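Local coordinates for protein 4-alpha-glucanotransferase (Streptococcus agalactiae, PDB 6M6T) that belongs to the amylomaltase family, has a TIM-barrel fold and holds glycan ligands, at residues A[10-15]-A[458-463]; A[45-50]-A[57-62]; A[292-297]-A[394-399]; A[446-451]-A[472-477]. One frame throughout, in Å; residues are numbered along the deposited sequence.

Interaction 1 (A[10-15]-A[458-463]); sequences LMHITS and SRMNMP. With AC1 (4,6-dideoxy-4-{[(1S,4R,5S,6S)-4,5,6-trihydroxy-3-(hydroxymethyl)cyclohex-2-en-1-yl]amino}-alpha-D-glucopyranose), chain I.
Met460 pushes its terminal methyl into the bend made by His12, Thr14 and Ser15, and this single group carries the whole contact. Its CG runs anti to the backbone N and the chain then bends at chi2 (72°), which turns CE toward residues 10-15. There CE lies 3.6 Å from Thr14 OG1 and 3.8 Å from Ser15 OG, two hydroxyl oxygens that meet the methyl from the same general side. On the His12 side it reaches the side chain at CB, 4.1 Å away, and sits at the edge of the ring, near its plane. All four residues are buried, and no hydrogen bond crosses between the segments. The open side is at Met462, which is exposed; Asn461, still buried, turns to the ligand, its ND2 giving a weak hydrogen bond to O2 of AC1 (chain I) at 3.3 Å. Within the loop, Arg459 NE donates to a lone pair of Asn461 O at 2.6 Å, with the carbonyl oxygen 24° out of the guanidinium plane. Residues 10-15 leave the end of strand 6-10, which pairs with strand 443-447, while Met460 also rests on Gln449 of helix 448-451.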
# COMPACT_ATOMS: atom_id res chain seq x y z
N LEU A 10 9.46 4.31 6.67
CA LEU A 10 8.10 4.08 6.16
C LEU A 10 7.55 5.39 5.59
O LEU A 10 7.09 6.28 6.32
CB LEU A 10 7.19 3.53 7.25
CG LEU A 10 5.74 3.33 6.79
CD1 LEU A 10 5.58 2.04 5.99
CD2 LEU A 10 4.81 3.33 7.97
N MET A 11 7.59 5.49 4.26
CA MET A 11 7.10 6.68 3.57
C MET A 11 6.54 6.31 2.21
O MET A 11 7.27 5.81 1.34
CB MET A 11 8.19 7.72 3.38
CG MET A 11 7.66 9.08 3.60
SD MET A 11 8.67 10.30 2.79
CE MET A 11 7.69 11.67 3.32
N HIS A 12 5.28 6.61 1.99
CA HIS A 12 4.70 6.30 0.70
C HIS A 12 5.16 7.31 -0.34
O HIS A 12 5.39 8.49 -0.04
CB HIS A 12 3.18 6.28 0.78
CG HIS A 12 2.54 5.60 -0.38
ND1 HIS A 12 1.20 5.73 -0.66
CD2 HIS A 12 3.05 4.78 -1.33
CE1 HIS A 12 0.91 5.01 -1.74
NE2 HIS A 12 2.02 4.43 -2.16
N ILE A 13 5.27 6.83 -1.58
CA ILE A 13 5.54 7.68 -2.73
C ILE A 13 4.66 8.93 -2.74
O ILE A 13 5.05 9.97 -3.27
CB ILE A 13 5.34 6.86 -4.01
CG1 ILE A 13 5.97 5.47 -3.83
CG2 ILE A 13 5.88 7.61 -5.22
CD1 ILE A 13 7.41 5.42 -4.11
N THR A 14 3.46 8.86 -2.15
CA THR A 14 2.61 10.04 -2.21
C THR A 14 3.16 11.16 -1.33
O THR A 14 3.00 12.34 -1.66
CB THR A 14 1.15 9.70 -1.86
OG1 THR A 14 0.94 9.66 -0.44
CG2 THR A 14 0.76 8.38 -2.45
N SER A 15 3.85 10.82 -0.24
CA SER A 15 4.27 11.83 0.73
C SER A 15 5.54 12.57 0.33
O SER A 15 5.90 13.56 0.99
CB SER A 15 4.45 11.18 2.11
OG SER A 15 3.44 10.24 2.39
N SER A 458 -0.84 14.66 11.24
CA SER A 458 -0.03 14.05 10.19
C SER A 458 -0.32 12.58 9.98
O SER A 458 0.32 11.96 9.12
CB SER A 458 1.46 14.22 10.51
OG SER A 458 1.71 13.90 11.87
N ARG A 459 -1.26 12.02 10.74
CA ARG A 459 -1.62 10.61 10.61
C ARG A 459 -2.00 10.30 9.16
O ARG A 459 -2.70 11.08 8.52
CB ARG A 459 -2.78 10.30 11.57
CG ARG A 459 -3.08 8.83 11.80
CD ARG A 459 -4.37 8.65 12.60
NE ARG A 459 -4.64 7.22 12.74
CZ ARG A 459 -5.21 6.65 13.80
NH1 ARG A 459 -5.60 7.37 14.84
NH2 ARG A 459 -5.38 5.33 13.80
N MET A 460 -1.52 9.16 8.64
CA MET A 460 -1.76 8.83 7.24
C MET A 460 -3.16 8.25 7.03
O MET A 460 -3.90 8.71 6.16
CB MET A 460 -0.71 7.85 6.73
CG MET A 460 -0.78 7.63 5.26
SD MET A 460 -0.22 9.06 4.31
CE MET A 460 0.18 8.23 2.77
N ASN A 461 -3.53 7.22 7.81
CA ASN A 461 -4.88 6.68 7.82
C ASN A 461 -5.43 6.74 9.22
O ASN A 461 -4.67 6.76 10.19
CB ASN A 461 -4.96 5.23 7.33
CG ASN A 461 -6.39 4.83 6.91
OD1 ASN A 461 -7.08 5.60 6.23
ND2 ASN A 461 -6.85 3.64 7.33
N MET A 462 -6.76 6.77 9.32
CA MET A 462 -7.48 6.58 10.58
C MET A 462 -8.61 5.61 10.24
O MET A 462 -9.62 6.02 9.65
CB MET A 462 -8.04 7.87 11.16
CG MET A 462 -9.09 7.66 12.28
SD MET A 462 -9.63 9.15 13.18
CE MET A 462 -8.08 9.73 13.89
N PRO A 463 -8.47 4.34 10.60
CA PRO A 463 -9.34 3.31 10.02
C PRO A 463 -10.81 3.56 10.29
O PRO A 463 -11.19 4.08 11.34
CB PRO A 463 -8.86 2.02 10.69
CG PRO A 463 -7.45 2.32 11.10
CD PRO A 463 -7.45 3.76 11.49
C1 AC1 I . -8.47 0.30 4.88
O2 AC1 I . -9.10 1.22 7.07
C2 AC1 I . -9.30 1.34 5.65
C4A AC1 I . -15.97 2.24 2.67
C3 AC1 I . -10.77 1.22 5.35
O3 AC1 I . -11.39 2.26 6.10
C4 AC1 I . -10.99 1.38 3.83
N4A AC1 I . -12.41 1.42 3.35
C5 AC1 I . -10.26 0.20 3.21
O5 AC1 I . -8.84 0.33 3.46
C6 AC1 I . -10.51 0.18 1.71
C1B AC1 I . -13.08 2.74 3.24
C2B AC1 I . -14.18 2.78 4.28
O2B AC1 I . -13.64 2.50 5.58
C3B AC1 I . -15.22 1.71 3.90
O3B AC1 I . -16.13 1.46 4.99
O4 AC1 I . -16.92 1.27 2.14
C5B AC1 I . -15.06 2.68 1.69
C7B AC1 I . -13.69 2.94 1.97
C6B AC1 I . -15.67 2.91 0.28
O6B AC1 I . -16.93 2.22 0.16

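Interaction 2 (A[45-50]-A[57-62]); sequences QILPLT and SPYQSF. With AC1 (4,6-dideoxy-4-{[(1S,4R,5S,6S)-4,5,6-trihydroxy-3-(hydroxymethyl)cyclohex-2-en-1-yl]amino}-alpha-D-glucopyranose), chain I; ASO (1,5-anhydro-D-glucitol), chain B.
Pro48 lies over one face of the Tyr59 ring, in a loop that follows strand 43-45 of the TIM barrel and lines a glycan pocket. Tyr59 is set up by an ST turn, in which its backbone N donates to Ser57 OG. With CG beside the backbone N and anti to the carbonyl carbon (chi1 -58°), the phenol folds back toward residues 45-50, although its CB starts away from them. That CB lies 3.6 Å from C6 of ASO. Further out, CD2 approaches ASO O5 at 3.7 Å, and C2 of ASO lies over one face, toward the rim. The opposite face belongs to Pro48: its CG makes a CH-pi contact 4.0 Å from the ring centroid, 22° off the normal, the side chains crossing at about a right angle. CE2 has Pro48 CG at 3.8 Å, and CE1 lies near Pro48 CD. At CZ the neighbour is Pro48 CD, 3.5 Å away, and the terminal OH is equally close to that carbon while hydrogen-bonding to Asp216 of strand 212-217. The ring is thus held between proline and sugar. Ser57 OG also gives AC1 (chain I) a weak hydrogen bond. The prolines also pack together, Pro48 CD lying 3.8 Å from Pro58 CG. Thr50 OG1 and Ser61 OG are 2.8 Å apart in a hydrogen bond, although the placing of Ser61 OG is less certain.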
# COMPACT_ATOMS: atom_id res chain seq x y z
N GLN A 45 9.95 1.23 3.00
CA GLN A 45 8.61 0.66 2.92
C GLN A 45 7.66 1.70 2.34
O GLN A 45 7.54 2.81 2.87
CB GLN A 45 8.10 0.18 4.28
CG GLN A 45 6.79 -0.63 4.20
CD GLN A 45 6.52 -1.46 5.45
OE1 GLN A 45 7.32 -1.51 6.39
NE2 GLN A 45 5.38 -2.14 5.45
N ILE A 46 6.98 1.33 1.26
CA ILE A 46 5.93 2.15 0.68
C ILE A 46 4.57 1.48 0.94
O ILE A 46 4.49 0.35 1.45
CB ILE A 46 6.16 2.40 -0.82
CG1 ILE A 46 6.34 1.06 -1.55
CG2 ILE A 46 7.40 3.28 -1.04
CD1 ILE A 46 5.92 1.07 -2.99
N LEU A 47 3.50 2.19 0.59
CA LEU A 47 2.14 1.65 0.56
C LEU A 47 1.96 0.92 -0.77
O LEU A 47 2.92 0.71 -1.52
CB LEU A 47 1.14 2.77 0.82
CG LEU A 47 1.28 3.47 2.18
CD1 LEU A 47 -0.09 3.93 2.64
CD2 LEU A 47 1.91 2.61 3.25
N PRO A 48 0.77 0.40 -1.08
CA PRO A 48 0.61 -0.24 -2.39
C PRO A 48 0.63 0.80 -3.50
O PRO A 48 0.22 1.95 -3.33
CB PRO A 48 -0.76 -0.93 -2.30
CG PRO A 48 -1.04 -1.05 -0.87
CD PRO A 48 -0.43 0.15 -0.25
N LEU A 49 1.13 0.37 -4.65
CA LEU A 49 1.18 1.23 -5.82
C LEU A 49 -0.05 1.07 -6.71
O LEU A 49 -0.02 1.44 -7.88
CB LEU A 49 2.45 0.94 -6.60
CG LEU A 49 3.69 1.08 -5.71
CD1 LEU A 49 4.94 0.97 -6.56
CD2 LEU A 49 3.63 2.40 -4.92
N THR A 50 -1.13 0.52 -6.17
CA THR A 50 -2.27 0.26 -7.02
C THR A 50 -3.12 1.51 -7.20
O THR A 50 -2.90 2.55 -6.56
CB THR A 50 -3.12 -0.87 -6.45
OG1 THR A 50 -3.36 -0.63 -5.06
CG2 THR A 50 -2.43 -2.24 -6.65
N SER A 57 -8.01 5.45 -0.87
CA SER A 57 -7.36 4.27 -0.30
C SER A 57 -6.75 3.40 -1.39
O SER A 57 -7.41 3.12 -2.40
CB SER A 57 -8.39 3.47 0.51
OG SER A 57 -7.98 2.12 0.68
N PRO A 58 -5.50 2.96 -1.25
CA PRO A 58 -4.93 1.97 -2.17
C PRO A 58 -5.28 0.53 -1.83
O PRO A 58 -4.86 -0.38 -2.55
CB PRO A 58 -3.42 2.22 -2.03
CG PRO A 58 -3.25 2.73 -0.64
CD PRO A 58 -4.48 3.53 -0.33
N TYR A 59 -6.02 0.28 -0.75
CA TYR A 59 -6.47 -1.06 -0.38
C TYR A 59 -7.89 -1.35 -0.86
O TYR A 59 -8.55 -2.27 -0.32
CB TYR A 59 -6.34 -1.23 1.14
CG TYR A 59 -4.93 -1.02 1.67
CD1 TYR A 59 -4.45 0.26 1.95
CD2 TYR A 59 -4.08 -2.11 1.88
CE1 TYR A 59 -3.13 0.45 2.43
CE2 TYR A 59 -2.77 -1.94 2.36
CZ TYR A 59 -2.30 -0.66 2.64
OH TYR A 59 -1.00 -0.50 3.12
N GLN A 60 -8.40 -0.56 -1.82
CA GLN A 60 -9.70 -0.74 -2.47
C GLN A 60 -9.54 -0.29 -3.93
O GLN A 60 -9.91 0.82 -4.31
CB GLN A 60 -10.78 0.07 -1.75
CG GLN A 60 -12.19 -0.16 -2.20
CD GLN A 60 -13.17 0.57 -1.31
OE1 GLN A 60 -12.99 0.59 -0.10
NE2 GLN A 60 -14.19 1.17 -1.91
N SER A 61 -9.05 -1.20 -4.78
CA SER A 61 -8.39 -0.82 -6.02
C SER A 61 -9.06 -1.43 -7.23
O SER A 61 -9.50 -2.58 -7.18
CB SER A 61 -6.91 -1.24 -6.00
OG SER A 61 -6.08 -0.19 -5.54
N PHE A 62 -9.08 -0.66 -8.32
CA PHE A 62 -9.59 -1.14 -9.59
C PHE A 62 -8.85 -2.38 -10.09
O PHE A 62 -9.40 -3.12 -10.90
CB PHE A 62 -9.50 -0.03 -10.65
CG PHE A 62 -10.29 1.21 -10.32
CD1 PHE A 62 -11.51 1.12 -9.66
CD2 PHE A 62 -9.81 2.47 -10.67
CE1 PHE A 62 -12.22 2.28 -9.34
CE2 PHE A 62 -10.53 3.63 -10.36
CZ PHE A 62 -11.73 3.52 -9.68
C1 AC1 I . -8.47 0.30 4.88
O2 AC1 I . -9.10 1.22 7.07
C2 AC1 I . -9.30 1.34 5.65
C4A AC1 I . -15.97 2.24 2.67
C3 AC1 I . -10.77 1.22 5.35
O3 AC1 I . -11.39 2.26 6.10
C4 AC1 I . -10.99 1.38 3.83
N4A AC1 I . -12.41 1.42 3.35
C5 AC1 I . -10.26 0.20 3.21
O5 AC1 I . -8.84 0.33 3.46
C6 AC1 I . -10.51 0.18 1.71
C1B AC1 I . -13.08 2.74 3.24
C2B AC1 I . -14.18 2.78 4.28
O2B AC1 I . -13.64 2.50 5.58
C3B AC1 I . -15.22 1.71 3.90
O3B AC1 I . -16.13 1.46 4.99
O4 AC1 I . -16.92 1.27 2.14
C5B AC1 I . -15.06 2.68 1.69
C7B AC1 I . -13.69 2.94 1.97
C6B AC1 I . -15.67 2.91 0.28
O6B AC1 I . -16.93 2.22 0.16
C1 ASO B . -5.24 -3.75 5.39
C2 ASO B . -4.93 -2.28 5.74
C3 ASO B . -6.21 -1.57 6.22
C4 ASO B . -7.26 -1.68 5.10
C5 ASO B . -7.50 -3.12 4.75
C6 ASO B . -8.34 -3.19 3.48
O2 ASO B . -3.90 -2.18 6.73
O3 ASO B . -5.92 -0.17 6.54
O4 ASO B . -8.51 -1.05 5.47
O5 ASO B . -6.27 -3.76 4.39
O6 ASO B . -7.93 -4.31 2.68

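Interaction 3 (A[292-297]-A[394-399]); sequences YLRIDH and GTHDNE. With ASO (1,5-anhydro-D-glucitol), chain B; AC1 (4,6-dideoxy-4-{[(1S,4R,5S,6S)-4,5,6-trihydroxy-3-(hydroxymethyl)cyclohex-2-en-1-yl]amino}-alpha-D-glucopyranose), chain J.
Arg294 reaches across to Thr395 and His396 with one nitrogen: NH1 lies 3.8 Å from Thr395 OG1 and 4.1 Å from His396 CE1. Neither approach is a hydrogen bond. The guanidinium and the imidazole are turned 52° against each other, and both partners approach the guanidinium obliquely. A bend at chi2 (-135°) directs the arginine chain, and its other terminal nitrogen, NH2, forms a salt bridge with Asp216. Beside this contact, both segments grip the same sugar. Asp296 OD2 is covalently bonded to C1 of ASO (1.5 Å), and Asp397 OD2 accepts a hydrogen bond from ASO O3 at 2.6 Å. Further bonds position these groups. Two pocket residues take part: Asn461 ND2 gives a weak bond to Asp397 OD2, and Glu343 binds His297 N. In the outer layer, a type I beta turn runs from Thr395 to Asn398, Asn398 N donating to Thr395 O at 2.9 Å, and Arg459 NH2 donates to Asp397 O. Strand 292-295 runs between the parallel strands 212-217 and 340-342, and residues 394-399 form the loop after strand 389-392, itself flanked by strands 443-447 and 363-366, where Thr395 packs on Ile366.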
# COMPACT_ATOMS: atom_id res chain seq x y z
N TYR A 292 10.93 -6.96 -0.98
CA TYR A 292 10.31 -7.63 0.15
C TYR A 292 8.82 -7.34 0.09
O TYR A 292 8.43 -6.17 0.07
CB TYR A 292 10.90 -7.16 1.49
CG TYR A 292 12.09 -7.95 1.95
CD1 TYR A 292 13.34 -7.73 1.41
CD2 TYR A 292 11.95 -8.93 2.92
CE1 TYR A 292 14.43 -8.47 1.82
CE2 TYR A 292 13.04 -9.68 3.35
CZ TYR A 292 14.28 -9.44 2.79
OH TYR A 292 15.36 -10.18 3.21
N LEU A 293 7.99 -8.37 0.09
CA LEU A 293 6.55 -8.20 0.01
C LEU A 293 5.92 -8.34 1.39
O LEU A 293 6.23 -9.28 2.13
CB LEU A 293 5.93 -9.23 -0.94
CG LEU A 293 4.46 -9.01 -1.32
CD1 LEU A 293 4.33 -7.91 -2.39
CD2 LEU A 293 3.83 -10.32 -1.77
N ARG A 294 5.01 -7.44 1.70
CA ARG A 294 4.31 -7.37 2.98
C ARG A 294 2.85 -7.67 2.71
O ARG A 294 2.14 -6.84 2.14
CB ARG A 294 4.49 -5.99 3.59
CG ARG A 294 3.62 -5.72 4.80
CD ARG A 294 3.00 -4.34 4.71
NE ARG A 294 2.69 -3.76 6.01
CZ ARG A 294 1.47 -3.44 6.43
NH1 ARG A 294 1.32 -2.91 7.65
NH2 ARG A 294 0.40 -3.66 5.66
N ILE A 295 2.40 -8.87 3.08
CA ILE A 295 1.00 -9.22 2.83
C ILE A 295 0.14 -8.65 3.95
O ILE A 295 0.32 -8.98 5.13
CB ILE A 295 0.81 -10.74 2.66
CG1 ILE A 295 -0.66 -11.03 2.34
CG2 ILE A 295 1.22 -11.52 3.89
CD1 ILE A 295 -1.32 -10.08 1.30
N ASP A 296 -0.76 -7.74 3.59
CA ASP A 296 -1.61 -7.10 4.58
C ASP A 296 -2.60 -8.10 5.14
O ASP A 296 -2.98 -9.07 4.48
CB ASP A 296 -2.37 -5.92 3.96
CG ASP A 296 -3.11 -5.10 5.01
OD1 ASP A 296 -2.65 -5.12 6.16
OD2 ASP A 296 -4.14 -4.44 4.71
N HIS A 297 -3.02 -7.86 6.39
CA HIS A 297 -4.13 -8.58 7.03
C HIS A 297 -3.96 -10.10 6.92
O HIS A 297 -4.79 -10.81 6.35
CB HIS A 297 -5.47 -8.15 6.44
CG HIS A 297 -6.64 -8.62 7.23
ND1 HIS A 297 -6.88 -8.21 8.52
CD2 HIS A 297 -7.66 -9.45 6.90
CE1 HIS A 297 -8.00 -8.76 8.96
NE2 HIS A 297 -8.49 -9.52 7.99
N GLY A 394 4.74 2.99 14.98
CA GLY A 394 3.37 2.80 14.56
C GLY A 394 3.44 2.48 13.09
O GLY A 394 4.50 2.54 12.48
N THR A 395 2.30 2.11 12.54
CA THR A 395 2.19 2.02 11.10
C THR A 395 1.22 3.09 10.61
O THR A 395 0.70 3.90 11.38
CB THR A 395 1.80 0.61 10.67
OG1 THR A 395 2.07 0.47 9.26
CG2 THR A 395 0.32 0.32 10.97
N HIS A 396 1.01 3.09 9.29
CA HIS A 396 0.24 4.14 8.65
C HIS A 396 -1.20 4.19 9.13
O HIS A 396 -1.89 5.17 8.85
CB HIS A 396 0.28 3.94 7.14
CG HIS A 396 -0.32 2.65 6.68
ND1 HIS A 396 0.42 1.49 6.53
CD2 HIS A 396 -1.59 2.33 6.34
CE1 HIS A 396 -0.37 0.52 6.11
NE2 HIS A 396 -1.59 1.00 5.98
N ASP A 397 -1.67 3.16 9.84
CA ASP A 397 -3.02 3.15 10.39
C ASP A 397 -3.08 3.57 11.85
O ASP A 397 -4.18 3.78 12.38
CB ASP A 397 -3.64 1.77 10.23
CG ASP A 397 -3.42 1.20 8.84
OD1 ASP A 397 -2.35 0.59 8.64
OD2 ASP A 397 -4.31 1.36 7.96
N ASN A 398 -1.94 3.72 12.50
CA ASN A 398 -1.85 4.17 13.88
C ASN A 398 -1.59 5.66 13.92
O ASN A 398 -1.20 6.27 12.93
CB ASN A 398 -0.72 3.43 14.61
CG ASN A 398 -1.01 1.96 14.79
OD1 ASN A 398 -0.44 1.10 14.11
ND2 ASN A 398 -1.90 1.66 15.72
N GLU A 399 -1.75 6.22 15.11
CA GLU A 399 -1.42 7.62 15.29
C GLU A 399 0.07 7.85 15.08
O GLU A 399 0.87 6.92 15.16
CB GLU A 399 -1.83 8.05 16.69
CG GLU A 399 -3.21 7.57 17.06
CD GLU A 399 -3.45 7.56 18.55
OE1 GLU A 399 -3.18 6.50 19.18
OE2 GLU A 399 -3.91 8.61 19.07
C1 ASO B . -5.24 -3.75 5.39
C2 ASO B . -4.93 -2.28 5.74
C3 ASO B . -6.21 -1.57 6.22
C4 ASO B . -7.26 -1.68 5.10
C5 ASO B . -7.50 -3.12 4.75
C6 ASO B . -8.34 -3.19 3.48
O2 ASO B . -3.90 -2.18 6.73
O3 ASO B . -5.92 -0.17 6.54
O4 ASO B . -8.51 -1.05 5.47
O5 ASO B . -6.27 -3.76 4.39
O6 ASO B . -7.93 -4.31 2.68
C1 AC1 J . -6.65 -3.45 17.42
O2 AC1 J . -9.04 -3.86 17.37
C2 AC1 J . -7.95 -3.30 16.63
C4A AC1 J . -5.64 -4.60 9.84
C3 AC1 J . -7.83 -4.08 15.35
O3 AC1 J . -9.06 -3.90 14.65
C4 AC1 J . -6.66 -3.55 14.52
N4A AC1 J . -6.44 -4.36 13.32
C5 AC1 J . -5.37 -3.59 15.31
O5 AC1 J . -5.52 -2.93 16.61
C6 AC1 J . -4.27 -2.94 14.45
C1B AC1 J . -7.28 -4.03 12.16
C2B AC1 J . -7.37 -5.29 11.36
O2B AC1 J . -7.78 -6.32 12.25
C3B AC1 J . -6.00 -5.63 10.84
O3B AC1 J . -6.02 -6.87 10.15
O4 AC1 J . -4.28 -4.84 9.40
C5B AC1 J . -5.81 -3.31 10.36
C7B AC1 J . -6.65 -3.03 11.44
C6B AC1 J . -5.11 -2.17 9.66
O6B AC1 J . -3.91 -2.71 9.10

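Interaction 4 (A[446-451]-A[472-477]); sequences TCMQDL and WRMRKE
Gln449 folds its side chain over Trp472: CG leaves beside the backbone N, and a sharp bend at chi2 (87°) lays the amide along the indole. The amide and ring planes are only 8° apart, so the two groups are stacked, and the side chains slide past each other in opposite directions. CG sits over the centre of the six-membered ring, a CH-pi contact 3.8 Å from the centroid and 7° off the normal. The amide continues over the same face, CD lying 3.6 Å from Trp472 CE3 and OE1 3.6 Å from CZ3. NE2 lies 3.7 Å from CE3, but its hydrogen bond goes to Ser458 O, which helps to fix the rotation of the amide. Met448 comes from another direction: its CG meets the indole edge in plane, 3.9 Å from CH2, the side chain crossing the ring at about a right angle. The same CG touches Met474 SD at 4.1 Å, and the backbone N of Met474 lies over the second face of the tryptophan, toward its rim. No hydrogen bond joins the segments, so the fit rests on apolar and stacking contacts. Met448 also packs on Phe32 and Phe35 of helix 27-38. Cys447, the last residue of strand 443-447, is the N-cap of short helix 448-451, so the contact belongs to a strand-to-helix junction of the TIM barrel, where a later loop packs against the helix.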
# COMPACT_ATOMS: atom_id res chain seq x y z
N THR A 446 11.02 3.24 10.77
CA THR A 446 10.71 4.53 11.36
C THR A 446 9.75 5.29 10.46
O THR A 446 9.97 5.38 9.25
CB THR A 446 11.98 5.32 11.60
OG1 THR A 446 12.79 4.61 12.55
CG2 THR A 446 11.64 6.73 12.12
N CYS A 447 8.67 5.78 11.05
CA CYS A 447 7.63 6.49 10.32
C CYS A 447 8.14 7.89 10.03
O CYS A 447 8.36 8.66 10.96
CB CYS A 447 6.35 6.56 11.14
SG CYS A 447 5.09 5.31 10.77
N MET A 448 8.32 8.23 8.75
CA MET A 448 8.92 9.52 8.41
C MET A 448 8.22 10.68 9.12
O MET A 448 8.85 11.73 9.34
CB MET A 448 8.90 9.72 6.89
CG MET A 448 9.42 11.08 6.41
SD MET A 448 11.18 11.34 6.75
CE MET A 448 11.89 9.98 5.88
N GLN A 449 6.96 10.52 9.51
CA GLN A 449 6.30 11.55 10.31
C GLN A 449 7.07 11.81 11.59
O GLN A 449 7.45 12.95 11.89
CB GLN A 449 4.87 11.14 10.64
CG GLN A 449 3.83 11.44 9.58
CD GLN A 449 3.72 10.32 8.56
OE1 GLN A 449 4.73 9.66 8.21
NE2 GLN A 449 2.51 10.08 8.09
N ASP A 450 7.33 10.73 12.36
CA ASP A 450 7.91 10.86 13.70
C ASP A 450 9.38 11.26 13.66
O ASP A 450 9.86 11.93 14.57
CB ASP A 450 7.74 9.54 14.44
CG ASP A 450 6.29 9.07 14.43
OD1 ASP A 450 5.40 9.93 14.62
OD2 ASP A 450 6.06 7.85 14.21
N LEU A 451 10.11 10.86 12.62
CA LEU A 451 11.47 11.35 12.44
C LEU A 451 11.52 12.88 12.38
O LEU A 451 12.45 13.49 12.92
CB LEU A 451 12.07 10.75 11.18
CG LEU A 451 13.50 11.16 10.99
CD1 LEU A 451 14.41 10.09 11.56
CD2 LEU A 451 13.75 11.38 9.52
N TRP A 472 -0.97 13.18 3.84
CA TRP A 472 0.26 13.79 4.35
C TRP A 472 1.33 13.85 3.27
O TRP A 472 1.61 12.86 2.58
CB TRP A 472 0.79 13.02 5.55
CG TRP A 472 1.94 13.71 6.18
CD1 TRP A 472 1.90 14.86 6.91
CD2 TRP A 472 3.31 13.31 6.13
NE1 TRP A 472 3.16 15.20 7.34
CE2 TRP A 472 4.04 14.26 6.87
CE3 TRP A 472 3.98 12.24 5.54
CZ2 TRP A 472 5.42 14.18 7.02
CZ3 TRP A 472 5.35 12.16 5.69
CH2 TRP A 472 6.05 13.12 6.43
N ARG A 473 1.92 15.02 3.11
CA ARG A 473 3.16 15.17 2.37
C ARG A 473 4.18 15.84 3.28
O ARG A 473 3.83 16.48 4.28
CB ARG A 473 2.94 15.96 1.07
CG ARG A 473 2.09 15.21 0.04
CD ARG A 473 1.82 16.03 -1.20
NE ARG A 473 3.02 16.18 -2.02
CZ ARG A 473 3.30 17.26 -2.75
NH1 ARG A 473 2.47 18.29 -2.78
NH2 ARG A 473 4.42 17.30 -3.45
N MET A 474 5.45 15.69 2.94
CA MET A 474 6.54 16.18 3.78
C MET A 474 7.28 17.32 3.09
O MET A 474 7.72 17.20 1.94
CB MET A 474 7.51 15.05 4.09
CG MET A 474 8.87 15.50 4.54
SD MET A 474 10.06 14.27 3.96
CE MET A 474 9.91 14.57 2.21
N ARG A 475 7.43 18.44 3.81
CA ARG A 475 8.21 19.55 3.30
C ARG A 475 9.69 19.20 3.30
O ARG A 475 10.21 18.66 4.28
CB ARG A 475 7.96 20.79 4.16
CG ARG A 475 6.52 20.90 4.63
CD ARG A 475 6.18 22.32 5.03
NE ARG A 475 6.84 22.74 6.27
CZ ARG A 475 6.34 22.53 7.49
NH1 ARG A 475 5.18 21.88 7.62
NH2 ARG A 475 7.00 22.95 8.56
N LYS A 476 10.37 19.49 2.18
CA LYS A 476 11.83 19.36 2.11
C LYS A 476 12.50 20.23 3.16
O LYS A 476 13.60 19.91 3.64
CB LYS A 476 12.33 19.72 0.71
CG LYS A 476 13.67 19.09 0.30
CD LYS A 476 13.76 18.94 -1.23
CE LYS A 476 14.82 17.91 -1.67
NZ LYS A 476 14.65 16.54 -1.08
N GLU A 477 11.85 21.34 3.52
CA GLU A 477 12.30 22.20 4.60
C GLU A 477 12.45 21.46 5.92
O GLU A 477 13.24 21.88 6.78
CB GLU A 477 11.31 23.36 4.72
CG GLU A 477 11.43 24.21 5.97
CD GLU A 477 10.37 25.29 6.02
OE1 GLU A 477 9.42 25.22 5.19
OE2 GLU A 477 10.47 26.20 6.87

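Interactions 1, 2 and 3 lie close together, their centres 10 to 11 Å apart, interaction 1 reaching the glycan through Asn461 and Pro463. Interactions 2 and 3 share ASO, and Tyr59 CD2 lies 3.7 Å from Asp296 OD2. Interactions 1 and 2 both touch AC1 (chain I) and are joined by the probable backbone hydrogen bond between Met11 N and Gln45 O (3.0 Å). Loop 458-463 ties interaction 1 to interaction 3, Asn461 N meeting His396 O at 2.8 Å. Between centres, interaction 4 is 9 Å from interaction 1 but 17 and 19 Å from interactions 3 and 2. Ser15 O and Met474 N (2.9 Å) link it to interaction 1, so it adjoins the pocket through interaction 1.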